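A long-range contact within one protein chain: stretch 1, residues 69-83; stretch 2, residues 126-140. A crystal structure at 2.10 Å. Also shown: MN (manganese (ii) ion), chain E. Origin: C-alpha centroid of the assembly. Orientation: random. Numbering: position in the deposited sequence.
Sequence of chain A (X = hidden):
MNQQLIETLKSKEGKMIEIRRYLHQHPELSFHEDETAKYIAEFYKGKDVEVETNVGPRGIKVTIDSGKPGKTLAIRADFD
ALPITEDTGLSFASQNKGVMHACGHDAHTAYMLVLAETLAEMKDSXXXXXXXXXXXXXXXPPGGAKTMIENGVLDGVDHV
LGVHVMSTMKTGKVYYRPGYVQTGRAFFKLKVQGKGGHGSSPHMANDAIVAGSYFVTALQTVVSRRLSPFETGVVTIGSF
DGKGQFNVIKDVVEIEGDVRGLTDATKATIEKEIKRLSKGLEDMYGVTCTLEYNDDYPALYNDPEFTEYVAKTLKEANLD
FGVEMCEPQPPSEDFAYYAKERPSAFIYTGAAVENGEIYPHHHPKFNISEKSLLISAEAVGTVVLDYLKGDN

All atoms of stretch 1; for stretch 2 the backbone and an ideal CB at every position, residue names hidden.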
# COMPACT_ATOMS: atom_id res chain seq x y z
N PRO A 69 45.82 41.18 -22.97
CA PRO A 69 44.38 41.02 -23.15
C PRO A 69 44.01 39.60 -23.57
O PRO A 69 44.76 38.96 -24.30
CB PRO A 69 44.04 42.02 -24.27
CG PRO A 69 45.24 42.93 -24.37
CD PRO A 69 46.39 42.08 -24.00
N GLY A 70 42.85 39.13 -23.11
CA GLY A 70 42.39 37.79 -23.44
C GLY A 70 41.24 37.29 -22.59
O GLY A 70 40.69 38.00 -21.74
N LYS A 71 40.93 36.03 -22.80
CA LYS A 71 39.90 35.31 -22.07
C LYS A 71 40.15 35.21 -20.59
O LYS A 71 41.24 35.46 -20.13
CB LYS A 71 39.87 33.90 -22.61
CG LYS A 71 39.32 33.82 -23.96
CD LYS A 71 39.83 32.67 -24.70
CE LYS A 71 38.94 32.38 -25.89
NZ LYS A 71 39.12 31.00 -26.38
N THR A 72 39.14 34.80 -19.85
CA THR A 72 39.32 34.55 -18.43
C THR A 72 38.75 33.19 -18.09
O THR A 72 37.55 32.93 -18.29
CB THR A 72 38.64 35.63 -17.57
OG1 THR A 72 39.16 36.92 -17.92
CG2 THR A 72 38.88 35.37 -16.09
N LEU A 73 39.62 32.31 -17.60
CA LEU A 73 39.24 30.97 -17.22
C LEU A 73 39.31 30.85 -15.71
O LEU A 73 40.35 31.15 -15.11
CB LEU A 73 40.17 29.95 -17.86
CG LEU A 73 39.99 28.49 -17.43
CD1 LEU A 73 38.61 27.96 -17.85
CD2 LEU A 73 41.10 27.63 -17.98
N ALA A 74 38.21 30.42 -15.11
CA ALA A 74 38.19 30.17 -13.68
C ALA A 74 38.44 28.69 -13.43
O ALA A 74 37.91 27.83 -14.13
CB ALA A 74 36.89 30.62 -13.06
N ILE A 75 39.28 28.41 -12.44
CA ILE A 75 39.53 27.04 -12.00
C ILE A 75 39.21 26.94 -10.51
O ILE A 75 39.57 27.81 -9.73
CB ILE A 75 40.97 26.57 -12.35
CG1 ILE A 75 42.02 27.52 -11.76
CG2 ILE A 75 41.13 26.49 -13.88
CD1 ILE A 75 43.45 27.08 -12.00
N ARG A 76 38.49 25.89 -10.13
CA ARG A 76 37.84 25.86 -8.82
C ARG A 76 38.33 24.70 -7.94
O ARG A 76 38.43 23.57 -8.40
CB ARG A 76 36.32 25.82 -9.01
CG ARG A 76 35.50 25.81 -7.75
CD ARG A 76 35.27 24.40 -7.23
NE ARG A 76 34.07 24.37 -6.42
CZ ARG A 76 33.37 23.28 -6.13
NH1 ARG A 76 33.75 22.07 -6.56
NH2 ARG A 76 32.28 23.41 -5.40
N ALA A 77 38.64 25.02 -6.68
CA ALA A 77 38.93 24.02 -5.65
C ALA A 77 38.20 24.38 -4.37
O ALA A 77 38.28 25.51 -3.90
CB ALA A 77 40.44 23.94 -5.38
N ASP A 78 37.49 23.41 -3.79
CA ASP A 78 36.80 23.61 -2.51
C ASP A 78 37.67 23.16 -1.34
O ASP A 78 38.60 22.36 -1.52
CB ASP A 78 35.41 22.95 -2.49
CG ASP A 78 35.37 21.59 -3.18
OD1 ASP A 78 36.43 21.05 -3.58
OD2 ASP A 78 34.26 21.04 -3.31
N PHE A 79 37.39 23.69 -0.14
CA PHE A 79 38.25 23.41 1.01
C PHE A 79 37.59 23.10 2.36
O PHE A 79 38.29 22.96 3.37
CB PHE A 79 39.33 24.48 1.17
CG PHE A 79 38.82 25.87 1.47
CD1 PHE A 79 38.56 26.27 2.78
CD2 PHE A 79 38.65 26.80 0.44
CE1 PHE A 79 38.13 27.57 3.06
CE2 PHE A 79 38.22 28.10 0.71
CZ PHE A 79 37.96 28.49 2.03
N ASP A 80 36.26 22.99 2.38
CA ASP A 80 35.55 22.62 3.61
C ASP A 80 35.62 21.11 3.86
O ASP A 80 35.72 20.32 2.92
CB ASP A 80 34.09 23.11 3.61
CG ASP A 80 33.27 22.55 2.44
OD1 ASP A 80 33.83 22.30 1.34
OD2 ASP A 80 32.05 22.38 2.62
N ALA A 81 35.56 20.74 5.13
CA ALA A 81 35.56 19.34 5.54
C ALA A 81 34.17 18.92 6.05
O ALA A 81 33.22 19.70 5.95
CB ALA A 81 36.62 19.09 6.60
N LEU A 82 34.07 17.71 6.61
CA LEU A 82 32.78 17.13 7.03
C LEU A 82 32.75 16.73 8.51
O LEU A 82 33.80 16.49 9.10
CB LEU A 82 32.47 15.91 6.16
CG LEU A 82 32.09 16.14 4.70
CD1 LEU A 82 32.50 14.94 3.86
CD2 LEU A 82 30.60 16.42 4.58
N PRO A 83 31.53 16.65 9.12
CA PRO A 83 31.39 16.20 10.51
C PRO A 83 31.50 14.68 10.65
O PRO A 83 30.51 13.99 10.90
CB PRO A 83 29.97 16.68 10.88
CG PRO A 83 29.22 16.66 9.59
CD PRO A 83 30.24 17.09 8.55
N UNK A 126 50.89 32.63 -21.52
CA UNK A 126 49.47 32.76 -21.84
C UNK A 126 49.02 34.22 -21.89
O UNK A 126 49.80 35.13 -21.60
CB UNK A 126 48.63 32.00 -20.81
N UNK A 127 47.76 34.42 -22.27
CA UNK A 127 47.13 35.74 -22.30
C UNK A 127 45.85 35.72 -21.47
O UNK A 127 45.37 34.66 -21.09
CB UNK A 127 46.83 36.17 -23.74
N UNK A 128 45.31 36.90 -21.20
CA UNK A 128 44.12 37.02 -20.36
C UNK A 128 44.43 36.69 -18.92
O UNK A 128 45.50 37.03 -18.42
CB UNK A 128 43.00 36.11 -20.87
N UNK A 129 43.49 36.02 -18.25
CA UNK A 129 43.59 35.78 -16.82
C UNK A 129 43.15 34.38 -16.42
O UNK A 129 42.28 33.77 -17.05
CB UNK A 129 42.75 36.81 -16.06
N UNK A 130 43.76 33.89 -15.35
CA UNK A 130 43.25 32.75 -14.62
C UNK A 130 42.63 33.30 -13.35
O UNK A 130 43.22 34.14 -12.66
CB UNK A 130 44.34 31.72 -14.32
N UNK A 131 41.42 32.85 -13.05
CA UNK A 131 40.78 33.13 -11.78
C UNK A 131 40.74 31.82 -11.00
O UNK A 131 39.97 30.92 -11.33
CB UNK A 131 39.38 33.72 -11.97
N UNK A 132 41.58 31.71 -9.98
CA UNK A 132 41.55 30.55 -9.11
C UNK A 132 40.52 30.81 -8.02
O UNK A 132 40.57 31.84 -7.35
CB UNK A 132 42.93 30.26 -8.52
N UNK A 133 39.57 29.88 -7.88
CA UNK A 133 38.52 29.98 -6.89
C UNK A 133 38.76 28.95 -5.78
O UNK A 133 38.66 27.75 -6.01
CB UNK A 133 37.15 29.78 -7.54
N UNK A 134 39.09 29.44 -4.59
CA UNK A 134 39.18 28.59 -3.41
C UNK A 134 37.87 28.74 -2.63
O UNK A 134 37.62 29.78 -2.02
CB UNK A 134 40.39 28.96 -2.55
N UNK A 135 37.04 27.70 -2.67
CA UNK A 135 35.66 27.77 -2.19
C UNK A 135 35.44 27.05 -0.87
O UNK A 135 35.80 25.88 -0.73
CB UNK A 135 34.72 27.19 -3.24
N UNK A 136 34.84 27.74 0.12
CA UNK A 136 34.39 27.10 1.35
C UNK A 136 32.98 26.54 1.19
O UNK A 136 32.35 26.71 0.14
CB UNK A 136 34.44 28.09 2.51
N UNK A 137 32.51 25.85 2.22
CA UNK A 137 31.07 25.59 2.41
C UNK A 137 30.38 24.81 1.28
O UNK A 137 29.18 24.94 1.09
CB UNK A 137 30.35 26.93 2.58
N UNK A 138 31.13 23.98 0.56
CA UNK A 138 30.56 23.17 -0.52
C UNK A 138 29.55 22.14 0.01
O UNK A 138 28.53 21.87 -0.63
CB UNK A 138 31.68 22.46 -1.28
N UNK A 139 29.82 21.59 1.19
CA UNK A 139 29.12 20.39 1.68
C UNK A 139 27.73 20.60 2.27
O UNK A 139 26.91 19.68 2.27
CB UNK A 139 29.99 19.72 2.75
N UNK A 140 27.49 21.80 2.80
CA UNK A 140 26.24 22.07 3.53
C UNK A 140 25.48 23.22 2.88
O UNK A 140 26.04 24.30 2.69
CB UNK A 140 26.53 22.39 5.00
MN MN E . 31.38 15.59 -0.41

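Positions 129 to 135 form a strand, so their side chains alternate; paired parallel to strand 72-78, they share one face with T72, A74, R76 and D78 and the other with L73, I75 and A77.

Position 126 has nothing of stretch 1 near its CB; it is F126. At 127 the CB points toward stretch 1, 3.5 Å from P69 O, and a small or polar side chain fits: T127. Position 128 is decisive. Its phi is +70°, and an ideal CB would lie 2.0 Å from K71 O, a clash. Only glycine suits, and G128 brings its CA within 3.6 Å of G70 CA.

At 129 the CB lies 4.0 Å from T72 OG1, with room for a long or polar chain. The residue is K129, whose end leads away while its backbone N donates to K71 O (3.0 Å). Position 130, on the L73 and I75 face, suits an aliphatic residue; V130 CG1 meets I75 CD1 at 3.8 Å. Position 131, beside A74 and T72 CG2, also favours a compact branched side chain. In V131, CG2 packs 3.5 Å from T72 CG2. Position 132 again suits an aliphatic residue, and V132 CG2 lies 3.9 Å from I75 CG1.

Position 133 has its CB 4.2 Å from R76 CA, and little A74 leaves space beside it for a longer apolar chain. I133 uses it, CD1 reaching 3.8 Å from A74 CB. Position 134 pairs with A77, its CB beside F79 CE2 (4.0 Å); aromatic or aliphatic residues would serve. It is H134, whose O lies at the ring edge, 3.3 Å from F79 CE2.

At 135 the CB is 4.3 Å from R76 NE, so an acceptor is wanted: glutamine, glutamate or asparagine. Q135 OE1 accepts from R76 NE (3.1 Å) and R76 NH2 (3.0 Å), near the guanidinium plane. Position 136 follows the strand's last residue, its CB 3.6 Å from F79 CZ. A compact apolar residue suits, and P136 sets its CA over one face of that ring. At 137 phi is +60°, favouring glycine, then asparagine or aspartate; A137 accepts this backbone, its CB directed away.

Position 138 points toward D78 and D80, but its CB is also 4.3 Å from R76 NH2, so basic, polar or acidic residues are compatible. E138 CG lies 3.4 Å from R76 NH2; its OE1 and D78 OD2 are like charges 4.0 Å apart, and OE1 accepts from water 2 (water O to OE1, 2.4 Å). At 139 the CB points toward stretch 1, 3.4 Å from D80 OD2, to which the backbone N donates (2.8 Å); the nearby manganese suits a ligand such as aspartate, glutamate or histidine. E139 OE2 binds MN at 2.2 Å. Position 140 is V140.

Stretch 2 (126-140) FTGKVVVIHQPAEEV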
# COMPACT_ATOMS: atom_id res chain seq x y z
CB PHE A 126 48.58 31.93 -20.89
CG PHE A 126 48.65 32.33 -19.44
CD1 PHE A 126 47.73 33.22 -18.90
CD2 PHE A 126 49.64 31.79 -18.60
CE1 PHE A 126 47.79 33.59 -17.55
CE2 PHE A 126 49.71 32.15 -17.25
CZ PHE A 126 48.79 33.05 -16.73
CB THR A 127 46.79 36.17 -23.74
OG1 THR A 127 45.83 35.26 -24.28
CG2 THR A 127 48.04 36.19 -24.62
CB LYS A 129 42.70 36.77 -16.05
CG LYS A 129 43.04 38.24 -16.17
CD LYS A 129 41.97 39.06 -15.47
CE LYS A 129 41.89 40.47 -16.02
NZ LYS A 129 40.53 41.03 -15.76
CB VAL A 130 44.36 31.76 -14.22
CG1 VAL A 130 43.76 30.53 -13.54
CG2 VAL A 130 45.17 31.34 -15.43
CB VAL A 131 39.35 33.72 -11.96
CG1 VAL A 131 38.64 33.85 -10.62
CG2 VAL A 131 39.41 35.08 -12.65
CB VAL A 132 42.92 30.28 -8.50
CG1 VAL A 132 42.87 29.06 -7.60
CG2 VAL A 132 43.95 30.09 -9.61
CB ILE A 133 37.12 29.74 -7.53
CG1 ILE A 133 36.81 30.81 -8.59
CG2 ILE A 133 36.01 29.71 -6.47
CD1 ILE A 133 35.59 30.50 -9.45
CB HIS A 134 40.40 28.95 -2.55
CG HIS A 134 41.70 28.51 -3.14
ND1 HIS A 134 42.60 29.39 -3.70
CD2 HIS A 134 42.27 27.29 -3.23
CE1 HIS A 134 43.67 28.73 -4.12
NE2 HIS A 134 43.49 27.45 -3.85
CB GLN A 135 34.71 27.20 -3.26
CG GLN A 135 33.22 27.44 -2.98
CD GLN A 135 32.34 26.43 -3.67
OE1 GLN A 135 32.27 26.36 -4.90
NE2 GLN A 135 31.66 25.61 -2.88
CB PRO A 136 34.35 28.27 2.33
CG PRO A 136 33.96 29.43 1.51
CD PRO A 136 34.64 29.20 0.17
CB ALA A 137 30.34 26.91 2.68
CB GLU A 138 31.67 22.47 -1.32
CG GLU A 138 31.22 21.73 -2.58
CD GLU A 138 30.59 20.36 -2.31
OE1 GLU A 138 31.02 19.67 -1.35
OE2 GLU A 138 29.66 19.97 -3.06
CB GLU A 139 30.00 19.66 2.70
CG GLU A 139 31.28 19.09 2.10
CD GLU A 139 31.05 17.88 1.21
OE1 GLU A 139 29.89 17.56 0.88
OE2 GLU A 139 32.06 17.25 0.82
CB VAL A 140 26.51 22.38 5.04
CG1 VAL A 140 25.21 22.44 5.83
CG2 VAL A 140 27.46 21.36 5.65
O HOH W 1 34.63 17.71 2.48
O HOH W 2 31.11 17.36 -2.06
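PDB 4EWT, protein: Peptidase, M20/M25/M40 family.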